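Local coordinates for spindle pole body-associated protein VIK1 (Saccharomyces cerevisiae, PDB 2O0A) that recruits the minus-end-directed motor KAR3 to microtubules and, as a heterodimer with it, cross-links anti-parallel microtubules, here seen in its kinesin-like C-terminal domain, at residues 127-132 with 169-174; 165-170 with 200-205. All blocks are in the same frame, centred on the assembly; numbering follows the deposited sequence.

Contact 1 of 2, residues 127-132 with 169-174; sequences VITLQF and SKLVII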
loop_
_atom_site.group_PDB
_atom_site.type_symbol
_atom_site.label_atom_id
_atom_site.label_comp_id
_atom_site.label_asym_id
_atom_site.label_seq_id
_atom_site.Cartn_x
_atom_site.Cartn_y
_atom_site.Cartn_z
ATOM N N VAL A 127 12.125 -2.582 17.326
ATOM C CA VAL A 127 13.247 -2.248 16.449
ATOM C C VAL A 127 12.785 -2.549 15.019
ATOM O O VAL A 127 12.196 -3.598 14.747
ATOM C CB VAL A 127 14.523 -3.041 16.779
ATOM C CG1 VAL A 127 15.620 -2.768 15.747
ATOM C CG2 VAL A 127 15.037 -2.632 18.159
ATOM N N ILE A 128 13.013 -1.589 14.139
ATOM C CA ILE A 128 12.422 -1.600 12.793
ATOM C C ILE A 128 13.510 -1.748 11.737
ATOM O O ILE A 128 14.501 -1.004 11.750
ATOM C CB ILE A 128 11.603 -0.295 12.542
ATOM C CG1 ILE A 128 10.497 -0.181 13.591
ATOM C CG2 ILE A 128 11.017 -0.279 11.128
ATOM C CD1 ILE A 128 9.723 1.119 13.561
ATOM N N THR A 129 13.340 -2.718 10.837
ATOM C CA THR A 129 14.274 -2.886 9.720
ATOM C C THR A 129 13.593 -2.638 8.386
ATOM O O THR A 129 12.371 -2.701 8.285
ATOM C CB THR A 129 14.854 -4.313 9.668
ATOM O OG1 THR A 129 13.843 -5.222 9.232
ATOM C CG2 THR A 129 15.334 -4.734 11.041
ATOM N N LEU A 130 14.400 -2.369 7.370
ATOM C CA LEU A 130 13.877 -2.135 6.031
ATOM C C LEU A 130 14.784 -2.711 4.956
ATOM O O LEU A 130 16.004 -2.610 5.049
ATOM C CB LEU A 130 13.646 -0.625 5.815
ATOM C CG LEU A 130 12.911 -0.176 4.541
ATOM C CD1 LEU A 130 12.041 1.073 4.774
ATOM C CD2 LEU A 130 13.897 0.060 3.391
ATOM N N GLN A 131 14.148 -3.318 3.963
ATOM C CA GLN A 131 14.790 -3.683 2.693
ATOM C C GLN A 131 13.948 -3.109 1.573
ATOM O O GLN A 131 12.748 -2.919 1.743
ATOM C CB GLN A 131 14.855 -5.201 2.535
ATOM C CG GLN A 131 15.703 -5.871 3.611
ATOM C CD GLN A 131 15.559 -7.353 3.586
ATOM O OE1 GLN A 131 14.556 -7.896 4.047
ATOM N NE2 GLN A 131 16.558 -8.032 3.050
ATOM N N PHE A 132 14.571 -2.849 0.433
ATOM C CA PHE A 132 13.869 -2.212 -0.687
ATOM C C PHE A 132 14.504 -2.721 -1.965
ATOM O O PHE A 132 15.677 -2.472 -2.216
ATOM C CB PHE A 132 14.003 -0.682 -0.530
ATOM C CG PHE A 132 13.324 0.145 -1.594
ATOM C CD1 PHE A 132 12.358 -0.374 -2.447
ATOM C CD2 PHE A 132 13.643 1.494 -1.689
ATOM C CE1 PHE A 132 11.743 0.434 -3.422
ATOM C CE2 PHE A 132 13.023 2.311 -2.642
ATOM C CZ PHE A 132 12.095 1.787 -3.507
ATOM N N SER A 169 18.879 -9.098 0.095
ATOM C CA SER A 169 19.178 -7.732 -0.299
ATOM C C SER A 169 19.578 -6.991 0.959
ATOM O O SER A 169 19.359 -7.477 2.072
ATOM C CB SER A 169 17.953 -7.071 -0.948
ATOM O OG SER A 169 16.977 -6.738 0.026
ATOM N N LYS A 170 20.178 -5.820 0.775
ATOM C CA LYS A 170 20.654 -5.012 1.888
ATOM C C LYS A 170 19.536 -4.695 2.875
ATOM O O LYS A 170 18.458 -4.227 2.482
ATOM C CB LYS A 170 21.248 -3.714 1.359
ATOM C CG LYS A 170 21.751 -2.766 2.435
ATOM C CD LYS A 170 22.933 -3.335 3.201
ATOM C CE LYS A 170 23.302 -2.425 4.369
ATOM N NZ LYS A 170 23.517 -1.012 3.929
ATOM N N LEU A 171 19.816 -4.941 4.152
ATOM C CA LEU A 171 18.884 -4.650 5.239
ATOM C C LEU A 171 19.457 -3.567 6.141
ATOM O O LEU A 171 20.624 -3.623 6.547
ATOM C CB LEU A 171 18.596 -5.916 6.050
ATOM C CG LEU A 171 17.583 -5.786 7.198
ATOM C CD1 LEU A 171 16.789 -7.053 7.405
ATOM C CD2 LEU A 171 18.239 -5.347 8.500
ATOM N N VAL A 172 18.626 -2.578 6.450
ATOM C CA VAL A 172 19.020 -1.478 7.324
ATOM C C VAL A 172 18.131 -1.472 8.560
ATOM O O VAL A 172 16.916 -1.658 8.475
ATOM C CB VAL A 172 18.912 -0.121 6.608
ATOM C CG1 VAL A 172 19.265 1.021 7.549
ATOM C CG2 VAL A 172 19.819 -0.090 5.359
ATOM N N ILE A 173 18.749 -1.262 9.719
ATOM C CA ILE A 173 18.000 -1.011 10.940
ATOM C C ILE A 173 17.771 0.497 11.056
ATOM O O ILE A 173 18.723 1.271 11.068
ATOM C CB ILE A 173 18.749 -1.557 12.160
ATOM C CG1 ILE A 173 18.878 -3.076 12.030
ATOM C CG2 ILE A 173 17.995 -1.162 13.425
ATOM C CD1 ILE A 173 19.728 -3.737 13.098
ATOM N N ILE A 174 16.501 0.911 11.104
ATOM C CA ILE A 174 16.164 2.330 11.117
ATOM C C ILE A 174 16.080 2.890 12.548
ATOM O O ILE A 174 15.269 2.439 13.339
ATOM C CB ILE A 174 14.803 2.592 10.415
ATOM C CG1 ILE A 174 14.803 2.017 9.006
ATOM C CG2 ILE A 174 14.479 4.101 10.412
ATOM C CD1 ILE A 174 13.535 2.341 8.240
HETATM O O HOH W 1 14.365 0.759 15.137
HETATM O O HOH W 2 17.305 -3.924 0.142
#

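Contact 2 of 2, residues 165-170 with 200-205; sequences ISLDSK and IIKVQF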
loop_
_atom_site.group_PDB
_atom_site.type_symbol
_atom_site.label_atom_id
_atom_site.label_comp_id
_atom_site.label_asym_id
_atom_site.label_seq_id
_atom_site.Cartn_x
_atom_site.Cartn_y
_atom_site.Cartn_z
ATOM N N ILE A 165 8.175 -13.661 2.786
ATOM C CA ILE A 165 9.086 -13.633 1.648
ATOM C C ILE A 165 10.422 -13.122 2.167
ATOM O O ILE A 165 10.493 -12.035 2.763
ATOM C CB ILE A 165 8.611 -12.712 0.499
ATOM C CG1 ILE A 165 7.215 -13.121 0.003
ATOM C CG2 ILE A 165 9.626 -12.730 -0.660
ATOM C CD1 ILE A 165 6.563 -12.107 -0.904
ATOM N N SER A 166 11.468 -13.923 1.976
ATOM C CA SER A 166 12.827 -13.529 2.315
ATOM C C SER A 166 13.469 -12.817 1.146
ATOM O O SER A 166 13.476 -13.313 0.014
ATOM C CB SER A 166 13.666 -14.756 2.690
ATOM O OG SER A 166 13.125 -15.345 3.852
ATOM N N LEU A 167 13.993 -11.632 1.432
ATOM C CA LEU A 167 14.734 -10.861 0.456
ATOM C C LEU A 167 16.214 -11.005 0.769
ATOM O O LEU A 167 16.651 -10.748 1.893
ATOM C CB LEU A 167 14.316 -9.381 0.506
ATOM C CG LEU A 167 13.045 -8.902 -0.212
ATOM C CD1 LEU A 167 11.776 -9.634 0.209
ATOM C CD2 LEU A 167 12.884 -7.409 0.021
ATOM N N ASP A 168 16.972 -11.466 -0.220
ATOM C CA ASP A 168 18.413 -11.441 -0.145
ATOM C C ASP A 168 18.794 -10.112 -0.769
ATOM O O ASP A 168 18.913 -9.991 -1.994
ATOM C CB ASP A 168 18.994 -12.629 -0.920
ATOM C CG ASP A 168 20.501 -12.645 -0.949
ATOM O OD1 ASP A 168 21.159 -11.739 -0.388
ATOM O OD2 ASP A 168 21.039 -13.600 -1.558
ATOM N N SER A 169 18.879 -9.098 0.095
ATOM C CA SER A 169 19.178 -7.732 -0.299
ATOM C C SER A 169 19.578 -6.991 0.959
ATOM O O SER A 169 19.359 -7.477 2.072
ATOM C CB SER A 169 17.953 -7.071 -0.948
ATOM O OG SER A 169 16.977 -6.738 0.026
ATOM N N LYS A 170 20.178 -5.820 0.775
ATOM C CA LYS A 170 20.654 -5.012 1.888
ATOM C C LYS A 170 19.536 -4.695 2.875
ATOM O O LYS A 170 18.458 -4.227 2.482
ATOM C CB LYS A 170 21.248 -3.714 1.359
ATOM C CG LYS A 170 21.751 -2.766 2.435
ATOM C CD LYS A 170 22.933 -3.335 3.201
ATOM C CE LYS A 170 23.302 -2.425 4.369
ATOM N NZ LYS A 170 23.517 -1.012 3.929
ATOM N N ILE A 200 9.350 -3.460 -3.992
ATOM C CA ILE A 200 8.994 -4.168 -2.768
ATOM C C ILE A 200 9.797 -3.598 -1.615
ATOM O O ILE A 200 11.028 -3.638 -1.618
ATOM C CB ILE A 200 9.300 -5.679 -2.827
ATOM C CG1 ILE A 200 8.619 -6.330 -4.032
ATOM C CG2 ILE A 200 8.896 -6.349 -1.511
ATOM C CD1 ILE A 200 9.153 -7.733 -4.342
ATOM N N ILE A 201 9.091 -3.065 -0.624
ATOM C CA ILE A 201 9.724 -2.674 0.620
ATOM C C ILE A 201 9.251 -3.640 1.690
ATOM O O ILE A 201 8.071 -3.831 1.847
ATOM C CB ILE A 201 9.403 -1.202 0.969
ATOM C CG1 ILE A 201 10.331 -0.305 0.154
ATOM C CG2 ILE A 201 9.583 -0.926 2.485
ATOM C CD1 ILE A 201 10.053 1.171 0.251
ATOM N N LYS A 202 10.192 -4.286 2.365
ATOM C CA LYS A 202 9.848 -5.184 3.458
ATOM C C LYS A 202 10.347 -4.561 4.748
ATOM O O LYS A 202 11.528 -4.202 4.865
ATOM C CB LYS A 202 10.483 -6.568 3.250
ATOM C CG LYS A 202 10.212 -7.508 4.422
ATOM C CD LYS A 202 10.865 -8.844 4.188
ATOM C CE LYS A 202 10.467 -9.785 5.330
ATOM N NZ LYS A 202 11.272 -11.058 5.319
ATOM N N VAL A 203 9.432 -4.391 5.701
ATOM C CA VAL A 203 9.756 -3.816 7.000
ATOM C C VAL A 203 9.503 -4.907 8.034
ATOM O O VAL A 203 8.453 -5.567 8.011
ATOM C CB VAL A 203 8.876 -2.568 7.293
ATOM C CG1 VAL A 203 9.112 -2.050 8.712
ATOM C CG2 VAL A 203 9.140 -1.465 6.265
ATOM N N GLN A 204 10.460 -5.125 8.935
ATOM C CA GLN A 204 10.244 -6.060 10.042
ATOM C C GLN A 204 10.124 -5.253 11.331
ATOM O O GLN A 204 10.902 -4.329 11.559
ATOM C CB GLN A 204 11.413 -7.020 10.176
ATOM C CG GLN A 204 11.662 -7.884 8.964
ATOM C CD GLN A 204 12.899 -8.757 9.159
ATOM O OE1 GLN A 204 14.028 -8.262 9.271
ATOM N NE2 GLN A 204 12.679 -10.049 9.236
ATOM N N PHE A 205 9.156 -5.621 12.156
ATOM C CA PHE A 205 8.964 -5.004 13.463
ATOM C C PHE A 205 9.330 -6.034 14.538
ATOM O O PHE A 205 8.584 -6.981 14.734
ATOM C CB PHE A 205 7.496 -4.582 13.645
ATOM C CG PHE A 205 7.050 -3.480 12.703
ATOM C CD1 PHE A 205 7.166 -2.131 13.070
ATOM C CD2 PHE A 205 6.503 -3.801 11.465
ATOM C CE1 PHE A 205 6.764 -1.095 12.186
ATOM C CE2 PHE A 205 6.071 -2.781 10.587
ATOM C CZ PHE A 205 6.216 -1.431 10.946
HETATM O O HOH W 3 11.373 -13.935 5.717
HETATM O O HOH W 4 13.993 -10.604 4.230
#

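Contact 1 of 2, residues 127-132 with 169-174
L130 bonds V172 through both its N-H and its carbonyl oxygen: the L130 N-H points to V172 O at 2.8 Å, and V172 N returns a nearly straight bond (171° at the hydrogen) to L130 O at 3.0 Å. That makes them an antiparallel hydrogen-bonded pair. One step on, T129 and I173 form the non-hydrogen-bonded pair, their CA atoms 4.3 Å apart, and T129 CA-H leans on V172 O. I174 N then bonds to I128 O, and a water joins I128 N to I174 O.

The side chains sort onto two faces. On the face of L130 and I174, the CD1 tip of I174 crosses obliquely over L130 CB at 3.8 Å. Beside T129, L171, with CG anti to the backbone N, brings CD2 to 3.7 Å from T129 CB. T129 itself turns OG1 into the crowded position between N and carbonyl carbon (chi1 72°), where it hydrogen-bonds Q204.

Q131 continues the contact along 169-171. Its CG lies against K170 O and L171, and NE2 donates to S169 O at 3.0 Å, meeting that oxygen from above the carbonyl plane although S169 O lies in the amide's own plane. A second bond from NE2, to L167 O, fixes the amide's rotation.

Strand 172-174 thus borders strand 126-136, which pairs along its other edge with strand 197-207 in the mixed sheet of the kinesin-like motor fold; helix 105-116 packs under I128, L130 and I174.

Contact 2 of 2, residues 165-170 with 200-205
K202 leaves its strand with CG anti to the backbone N (chi1 176°) and stays extended through every later torsion, so its ammonium stands a full side-chain length above the sheet. L167 comes the other way, its CG anti to the carbonyl carbon (chi1 -81°), and the two side chains pass head to tail: L167 CD2 rests 4.1 Å from K202 CB, near the root of the lysine, while CD1 lies beside K202 CD. CD2 also reaches toward I200, a looser contact at 4.4 Å to I200 CG2.

At the far end K202 NZ donates to I165 O at 2.8 Å, approaching from above the carbonyl plane, 35° out of it. One water links NZ to L167 N, lying 3.0 Å from each of them; another, more weakly held by NZ, touches S166 OG. The ammonium is therefore held by one carbonyl and two waters, and the carbonyl and water dipoles would be expected to favour its charged form.

Strand 165-168 belongs to a two-stranded antiparallel hairpin with 157-160, standing over the central mixed sheet of this kinesin motor-homology domain. The axis of 165-168 crosses that of 200-205 at 107°, 9.2 Å apart at closest, so the lysine side chain, not strand-to-strand pairing, joins them. An alanine in place of K202 would probably loosen the hairpin over the sheet, since it removes the bond to I165 O, NZ's water links and the chain beyond CB, though CB would still face L167.

Around this, Y224 from the neighbouring strand 221-228 touches K202 and hydrogen-bonds I165 N through its hydroxyl, and V254 of helix 250-261 packs on both I165 and I200.

How the contacts relate
Both contacts reach the central sheet, through neighbouring strands 126-136 and 197-207, and their centres lie about 7 Å apart. Contact 1 adds a strand in the plane of the sheet by backbone bonding and is partly buried: I128, L130 and I174 are closed in, while L171 and I173 are exposed. Contact 2 is buried and lays a separate hairpin strand across the sheet face, relying on a lysine, one leucine and water. S169 and K170 lie in both segments but make contact only in contact 1, carrying the polypeptide from the hairpin to the sheet edge. Q131 N faces K202 O at 2.9 Å, a probable hydrogen bond, while F132 packs on I201.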